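Local structure of tRNA nucleotidyl transferase-related protein (Thermotoga maritima, 3H38) at residues Lys259-Asn262 / Leu263-Ile267; Asn311-Arg314 / His315-Ser319. The protein is a class II CCA-adding enzyme that probably adds the CCA sequence to tRNA 3' ends using CTP and ATP, this chain being its C-terminal nucleotidyltransferase and tRNA-binding part. One frame throughout, in Å; residues are numbered along the deposited sequence.

Interaction 1 (Lys259-Asn262 / Leu263-Ile267)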
ATOM      1  N   LYS A 259      -6.716 -18.697  -1.585  1.00 46.59           N
ATOM      2  CA  LYS A 259      -7.677 -17.645  -1.886  1.00 41.19           C
ATOM      3  C   LYS A 259      -6.877 -16.408  -2.125  1.00 30.80           C
ATOM      4  O   LYS A 259      -7.170 -15.627  -3.023  1.00 31.03           O
ATOM      5  CB  LYS A 259      -8.617 -17.396  -0.721  1.00 36.67           C
ATOM      6  CG  LYS A 259      -9.612 -18.486  -0.466  1.00 38.74           C
ATOM      7  CD  LYS A 259     -10.231 -18.287   0.927  1.00 38.81           C
ATOM      8  CE  LYS A 259     -11.329 -19.313   1.218  1.00 38.17           C
ATOM      9  NZ  LYS A 259     -11.856 -19.196   2.603  1.00 44.80           N
ATOM     10  N   MET A 260      -5.868 -16.211  -1.314  1.00 25.13           N
ATOM     11  CA  MET A 260      -5.030 -15.061  -1.426  1.00 29.14           C
ATOM     12  C   MET A 260      -4.297 -15.044  -2.749  1.00 40.06           C
ATOM     13  O   MET A 260      -4.243 -14.031  -3.397  1.00 43.91           O
ATOM     14  CB  MET A 260      -4.086 -15.024  -0.249  1.00 24.31           C
ATOM     15  CG  MET A 260      -3.706 -13.684   0.235  1.00 37.53           C
ATOM     16  SD  MET A 260      -4.966 -12.470   0.546  1.00 42.80           S
ATOM     17  CE  MET A 260      -6.094 -13.354   1.476  1.00117.89           C
ATOM     18  N   GLU A 261      -3.772 -16.176  -3.165  1.00 20.94           N
ATOM     19  CA  GLU A 261      -3.208 -16.273  -4.506  1.00 38.27           C
ATOM     20  C   GLU A 261      -4.230 -15.927  -5.618  1.00 40.78           C
ATOM     21  O   GLU A 261      -3.979 -15.044  -6.437  1.00 41.33           O
ATOM     22  CB  GLU A 261      -2.609 -17.650  -4.717  1.00 46.89           C
ATOM     23  CG  GLU A 261      -2.066 -17.866  -6.090  1.00 48.69           C
ATOM     24  CD  GLU A 261      -1.402 -19.220  -6.228  1.00 57.64           C
ATOM     25  OE1 GLU A 261      -1.249 -19.902  -5.187  1.00 52.04           O
ATOM     26  OE2 GLU A 261      -1.038 -19.599  -7.370  1.00 65.13           O
ATOM     27  N   ASN A 262      -5.385 -16.595  -5.630  1.00 32.16           N
ATOM     28  CA  ASN A 262      -6.461 -16.215  -6.544  1.00 31.68           C
ATOM     29  C   ASN A 262      -6.758 -14.726  -6.490  1.00 36.93           C
ATOM     30  O   ASN A 262      -6.972 -14.088  -7.523  1.00 46.09           O
ATOM     31  CB  ASN A 262      -7.761 -16.967  -6.241  1.00 34.44           C
ATOM     32  CG  ASN A 262      -7.637 -18.470  -6.436  1.00 43.29           C
ATOM     33  OD1 ASN A 262      -8.408 -19.246  -5.870  1.00 43.39           O
ATOM     34  ND2 ASN A 262      -6.659 -18.884  -7.219  1.00 37.90           N
ATOM     35  N   LEU A 263      -6.798 -14.193  -5.272  1.00 33.63           N
ATOM     36  CA  LEU A 263      -7.133 -12.799  -5.030  1.00 35.70           C
ATOM     37  C   LEU A 263      -6.244 -11.904  -5.886  1.00 42.79           C
ATOM     38  O   LEU A 263      -6.732 -11.176  -6.738  1.00 40.97           O
ATOM     39  CB  LEU A 263      -6.936 -12.484  -3.544  1.00 29.28           C
ATOM     40  CG  LEU A 263      -7.408 -11.173  -2.896  1.00 34.90           C
ATOM     41  CD1 LEU A 263      -6.234 -10.270  -2.534  1.00 40.56           C
ATOM     42  CD2 LEU A 263      -8.467 -10.453  -3.727  1.00 30.52           C
ATOM     43  N   PHE A 264      -4.935 -11.986  -5.666  1.00 46.06           N
ATOM     44  CA  PHE A 264      -3.986 -11.092  -6.327  1.00 43.79           C
ATOM     45  C   PHE A 264      -3.962 -11.277  -7.828  1.00 46.00           C
ATOM     46  O   PHE A 264      -3.980 -10.293  -8.564  1.00 56.83           O
ATOM     47  CB  PHE A 264      -2.586 -11.212  -5.711  1.00 33.03           C
ATOM     48  CG  PHE A 264      -2.455 -10.493  -4.389  1.00 43.70           C
ATOM     49  CD1 PHE A 264      -2.323 -11.203  -3.200  1.00 39.47           C
ATOM     50  CD2 PHE A 264      -2.520  -9.089  -4.337  1.00 43.95           C
ATOM     51  CE1 PHE A 264      -2.215 -10.531  -1.974  1.00 41.25           C
ATOM     52  CE2 PHE A 264      -2.423  -8.394  -3.115  1.00 40.67           C
ATOM     53  CZ  PHE A 264      -2.264  -9.107  -1.930  1.00 39.63           C
ATOM     54  N   ARG A 265      -3.947 -12.532  -8.273  1.00 39.79           N
ATOM     55  CA  ARG A 265      -4.019 -12.850  -9.699  1.00 43.09           C
ATOM     56  C   ARG A 265      -5.127 -12.074 -10.391  1.00 49.32           C
ATOM     57  O   ARG A 265      -4.949 -11.551 -11.498  1.00 62.52           O
ATOM     58  CB  ARG A 265      -4.243 -14.362  -9.945  1.00 35.88           C
ATOM     59  CG  ARG A 265      -4.361 -14.716 -11.455  1.00 41.01           C
ATOM     60  CD  ARG A 265      -5.161 -16.030 -11.773  1.00 44.50           C
ATOM     61  NE  ARG A 265      -4.833 -17.073 -10.812  1.00 46.97           N
ATOM     62  CZ  ARG A 265      -5.698 -17.724 -10.038  1.00 47.03           C
ATOM     63  NH1 ARG A 265      -5.229 -18.614  -9.174  1.00 49.59           N
ATOM     64  NH2 ARG A 265      -7.009 -17.523 -10.132  1.00 47.24           N
ATOM     65  N   ASN A 266      -6.275 -12.001  -9.732  1.00 43.21           N
ATOM     66  CA  ASN A 266      -7.478 -11.513 -10.369  1.00 47.84           C
ATOM     67  C   ASN A 266      -7.705 -10.035 -10.153  1.00 50.79           C
ATOM     68  O   ASN A 266      -8.546  -9.416 -10.804  1.00 55.76           O
ATOM     69  CB  ASN A 266      -8.677 -12.327  -9.894  1.00 52.72           C
ATOM     70  CG  ASN A 266      -8.714 -13.708 -10.517  1.00 61.41           C
ATOM     71  OD1 ASN A 266      -8.568 -13.841 -11.726  1.00 67.38           O
ATOM     72  ND2 ASN A 266      -8.894 -14.742  -9.694  1.00 59.30           N
ATOM     73  N   ILE A 267      -6.938  -9.462  -9.243  1.00 53.51           N
ATOM     74  CA  ILE A 267      -7.146  -8.072  -8.878  1.00 55.33           C
ATOM     75  C   ILE A 267      -6.968  -7.080 -10.047  1.00 66.34           C
ATOM     76  O   ILE A 267      -7.740  -6.126 -10.178  1.00 65.19           O
ATOM     77  CB  ILE A 267      -6.315  -7.705  -7.632  1.00 49.60           C
ATOM     78  CG1 ILE A 267      -7.129  -8.050  -6.369  1.00 47.72           C
ATOM     79  CG2 ILE A 267      -5.898  -6.224  -7.654  1.00 39.48           C
ATOM     80  CD1 ILE A 267      -6.413  -7.797  -5.068  1.00 41.94           C
TER
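Met260, Leu263 and Phe264 form an apolar cluster along one helix. The methionine chain bends twice, at chi2 (49°) and chi3 (48°). SD of Met260 then lies 4.0 Å from CD1 of Leu263. The same SD is 5.2 Å from the Phe264 ring centroid, an oblique Met-aromatic contact. CD1 of Leu263 sits over the centre of that ring, 3.9 Å above its plane.

On a more polar side, Asn262 and Arg265 run alongside each other. The arginine chain bends at chi3 (-41°), and CA of Asn262 lies under one guanidinium face, 3.5 Å from its plane. NH2 of Arg265 makes a salt bridge with Glu360 and a hydrogen bond to Leu355 O. An alanine in place of Asn262 takes away the amide alongside Arg265, and the guanidinium would probably be freer to turn, with Glu360 and Leu355 O left to place it.

Ordinary i to i+4 backbone bonds set this spacing. Phe264 N donates to Met260 O at 3.1 Å, and Arg265 N to Glu261 O over the same length. These turns belong to helix 254-274. Met260 and Phe264 pack on Leu231 of helix 230-239 and Val283 of helix 279-287, while Leu263 and Ile267 touch Cys349 of helix 345-352.

Interaction 2 (Asn311-Arg314 / His315-Ser319); sequences NEIR and HVEKS
Glu317 folds back along its own helix and lies obliquely across Ile313. Its CG stands between the backbone N and the carbonyl carbon (chi1 65°). This lays the side chain against the preceding turn, with CG of Glu317 3.4 Å from CA of Arg314. The carboxylate follows, and OE1 of Glu317 comes within 3.1 Å of CG2 of Ile313, a tight approach. CG2 is the isoleucine branch directed at the glutamate. The same OE1 is also hydrogen-bonded to Phe290 N, which meets the polar need of this buried oxygen.

Arg314 runs beside Glu317 and points the same way, but the two charged ends do not pair. The guanidinium and carboxylate planes are 81° apart, and NE of Arg314 stays 4.7 Å from OE2 of Glu317. At that distance the opposite charges probably still attract weakly. The arginine chain is extended from CG to NE and carries the guanidinium to other partners. NH2 makes a salt bridge with Asp293, and NH1 bonds to Tyr291 O.

All of this lies within helix 309-328, in the all-helical C-terminal region. The side-chain contacts are i to i+3 (Arg314 with Glu317) and i to i+4 (Ile313 with Glu317), and the backbone bonds are i to i+4. Glu317 N donates to Ile313 O at 2.8 Å, a nearly straight bond of 173°. Lys318 lays its CB and CG on Arg314 O, each carbon 3.2 Å from that oxygen.

One residue further along, His315 O takes two hydrogen bonds from Ser319. OG of Ser319 donates to it at 3.0 Å from above the carbonyl plane, and Ser319 N reaches it from the opposite face. The hydroxyl oxygen also stands over the centre of the His315 ring. That ring is anchored at its far end, where NE2 bonds to Leu339 O.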
ATOM      1  N   ASN A 311     -20.636  -6.638   6.691  1.00 46.56           N
ATOM      2  CA  ASN A 311     -21.788  -7.066   5.902  1.00 48.98           C
ATOM      3  C   ASN A 311     -21.389  -7.672   4.555  1.00 48.81           C
ATOM      4  O   ASN A 311     -21.936  -8.710   4.160  1.00 51.55           O
ATOM      5  CB  ASN A 311     -22.763  -5.908   5.657  1.00 49.25           C
ATOM      6  CG  ASN A 311     -23.394  -5.394   6.927  1.00 55.12           C
ATOM      7  OD1 ASN A 311     -23.683  -6.161   7.842  1.00 52.69           O
ATOM      8  ND2 ASN A 311     -23.619  -4.080   6.990  1.00 55.25           N
ATOM      9  N   GLU A 312     -20.458  -7.009   3.859  1.00 41.86           N
ATOM     10  CA  GLU A 312     -20.062  -7.373   2.488  1.00 42.50           C
ATOM     11  C   GLU A 312     -19.223  -8.633   2.455  1.00 45.47           C
ATOM     12  O   GLU A 312     -19.375  -9.475   1.561  1.00 46.43           O
ATOM     13  CB  GLU A 312     -19.279  -6.244   1.830  1.00 49.08           C
ATOM     14  CG  GLU A 312     -20.049  -4.931   1.742  1.00 64.35           C
ATOM     15  CD  GLU A 312     -19.158  -3.702   1.916  1.00 70.84           C
ATOM     16  OE1 GLU A 312     -19.553  -2.797   2.680  1.00 72.31           O
ATOM     17  OE2 GLU A 312     -18.065  -3.646   1.304  1.00 75.27           O
ATOM     18  N   ILE A 313     -18.333  -8.748   3.431  1.00 45.25           N
ATOM     19  CA  ILE A 313     -17.546  -9.954   3.619  1.00 45.35           C
ATOM     20  C   ILE A 313     -18.487 -11.125   3.844  1.00 46.23           C
ATOM     21  O   ILE A 313     -18.363 -12.171   3.209  1.00 52.20           O
ATOM     22  CB  ILE A 313     -16.584  -9.798   4.817  1.00 41.84           C
ATOM     23  CG1 ILE A 313     -15.441  -8.851   4.431  1.00 36.59           C
ATOM     24  CG2 ILE A 313     -16.065 -11.152   5.286  1.00 34.85           C
ATOM     25  CD1 ILE A 313     -14.393  -8.616   5.530  1.00 33.45           C
ATOM     26  N   ARG A 314     -19.449 -10.921   4.734  1.00 44.49           N
ATOM     27  CA  ARG A 314     -20.383 -11.962   5.115  1.00 41.79           C
ATOM     28  C   ARG A 314     -21.232 -12.394   3.938  1.00 35.44           C
ATOM     29  O   ARG A 314     -21.540 -13.573   3.793  1.00 34.95           O
ATOM     30  CB  ARG A 314     -21.242 -11.508   6.293  1.00 44.98           C
ATOM     31  CG  ARG A 314     -20.445 -11.513   7.578  1.00 45.50           C
ATOM     32  CD  ARG A 314     -21.267 -11.140   8.785  1.00 47.97           C
ATOM     33  NE  ARG A 314     -20.561 -11.525  10.005  1.00 56.49           N
ATOM     34  CZ  ARG A 314     -20.779 -10.979  11.196  1.00 55.47           C
ATOM     35  NH1 ARG A 314     -20.091 -11.390  12.255  1.00 48.88           N
ATOM     36  NH2 ARG A 314     -21.690 -10.025  11.326  1.00 58.36           N
ATOM     37  N   HIS A 315     -21.593 -11.447   3.083  1.00 37.31           N
ATOM     38  CA  HIS A 315     -22.316 -11.801   1.872  1.00 35.51           C
ATOM     39  C   HIS A 315     -21.497 -12.807   1.062  1.00 40.58           C
ATOM     40  O   HIS A 315     -22.017 -13.825   0.626  1.00 42.74           O
ATOM     41  CB  HIS A 315     -22.652 -10.552   1.049  1.00 39.60           C
ATOM     42  CG  HIS A 315     -23.366 -10.843  -0.241  1.00 48.00           C
ATOM     43  ND1 HIS A 315     -24.531 -11.592  -0.301  1.00 55.42           N
ATOM     44  CD2 HIS A 315     -23.100 -10.478  -1.516  1.00 41.15           C
ATOM     45  CE1 HIS A 315     -24.935 -11.677  -1.551  1.00 48.18           C
ATOM     46  NE2 HIS A 315     -24.089 -11.004  -2.314  1.00 46.56           N
ATOM     47  N   VAL A 316     -20.201 -12.545   0.896  1.00 47.97           N
ATOM     48  CA  VAL A 316     -19.359 -13.427   0.086  1.00 50.82           C
ATOM     49  C   VAL A 316     -19.124 -14.755   0.796  1.00 50.61           C
ATOM     50  O   VAL A 316     -19.310 -15.821   0.212  1.00 50.52           O
ATOM     51  CB  VAL A 316     -18.013 -12.742  -0.328  1.00 38.39           C
ATOM     52  CG1 VAL A 316     -17.074 -13.707  -1.057  1.00 30.16           C
ATOM     53  CG2 VAL A 316     -18.290 -11.542  -1.205  1.00 40.72           C
ATOM     54  N   GLU A 317     -18.747 -14.705   2.069  1.00 49.98           N
ATOM     55  CA  GLU A 317     -18.474 -15.952   2.773  1.00 51.02           C
ATOM     56  C   GLU A 317     -19.704 -16.842   2.810  1.00 52.03           C
ATOM     57  O   GLU A 317     -19.584 -18.060   2.810  1.00 55.69           O
ATOM     58  CB  GLU A 317     -17.909 -15.720   4.177  1.00 53.21           C
ATOM     59  CG  GLU A 317     -18.856 -15.032   5.137  1.00 60.85           C
ATOM     60  CD  GLU A 317     -18.170 -14.602   6.427  1.00 68.82           C
ATOM     61  OE1 GLU A 317     -17.142 -13.874   6.365  1.00 59.97           O
ATOM     62  OE2 GLU A 317     -18.669 -14.994   7.509  1.00 76.70           O
ATOM     63  N   LYS A 318     -20.888 -16.239   2.825  1.00 56.24           N
ATOM     64  CA  LYS A 318     -22.117 -17.027   2.919  1.00 55.83           C
ATOM     65  C   LYS A 318     -22.589 -17.512   1.555  1.00 55.76           C
ATOM     66  O   LYS A 318     -23.045 -18.645   1.428  1.00 57.26           O
ATOM     67  CB  LYS A 318     -23.226 -16.249   3.635  1.00 57.07           C
ATOM     68  CG  LYS A 318     -22.992 -16.099   5.135  1.00 61.65           C
ATOM     69  CD  LYS A 318     -24.065 -15.236   5.785  1.00 62.95           C
ATOM     70  CE  LYS A 318     -23.832 -15.103   7.282  1.00 66.07           C
ATOM     71  NZ  LYS A 318     -23.926 -16.411   7.997  1.00 68.87           N
ATOM     72  N   SER A 319     -22.454 -16.670   0.534  1.00 57.01           N
ATOM     73  CA  SER A 319     -22.924 -17.023  -0.810  1.00 53.86           C
ATOM     74  C   SER A 319     -21.869 -17.730  -1.667  1.00 54.78           C
ATOM     75  O   SER A 319     -22.157 -18.176  -2.786  1.00 45.94           O
ATOM     76  CB  SER A 319     -23.435 -15.784  -1.550  1.00 51.98           C
ATOM     77  OG  SER A 319     -22.364 -15.054  -2.108  1.00 58.80           O
TER

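How the interactions relate
From the N terminus, the chain passes the nucleotidyltransferase head and reaches interaction 1 in helix 254-274. Helices 279-287 and 293-302 come next, followed by interaction 2 in helix 309-328. Each contact lies within one continuous helix, so neither closes a loop. They are in series and do not nest or cross. Their centres are about 17 Å apart and their nearest atoms about 7 Å, so they do not touch. Shared neighbours link them: helices 279-287 and 345-352 pack against side chains of both. Glu289 also joins the two, by a salt bridge to Lys259 and a side-chain contact with Glu317. Both belong to the helical C-terminal part.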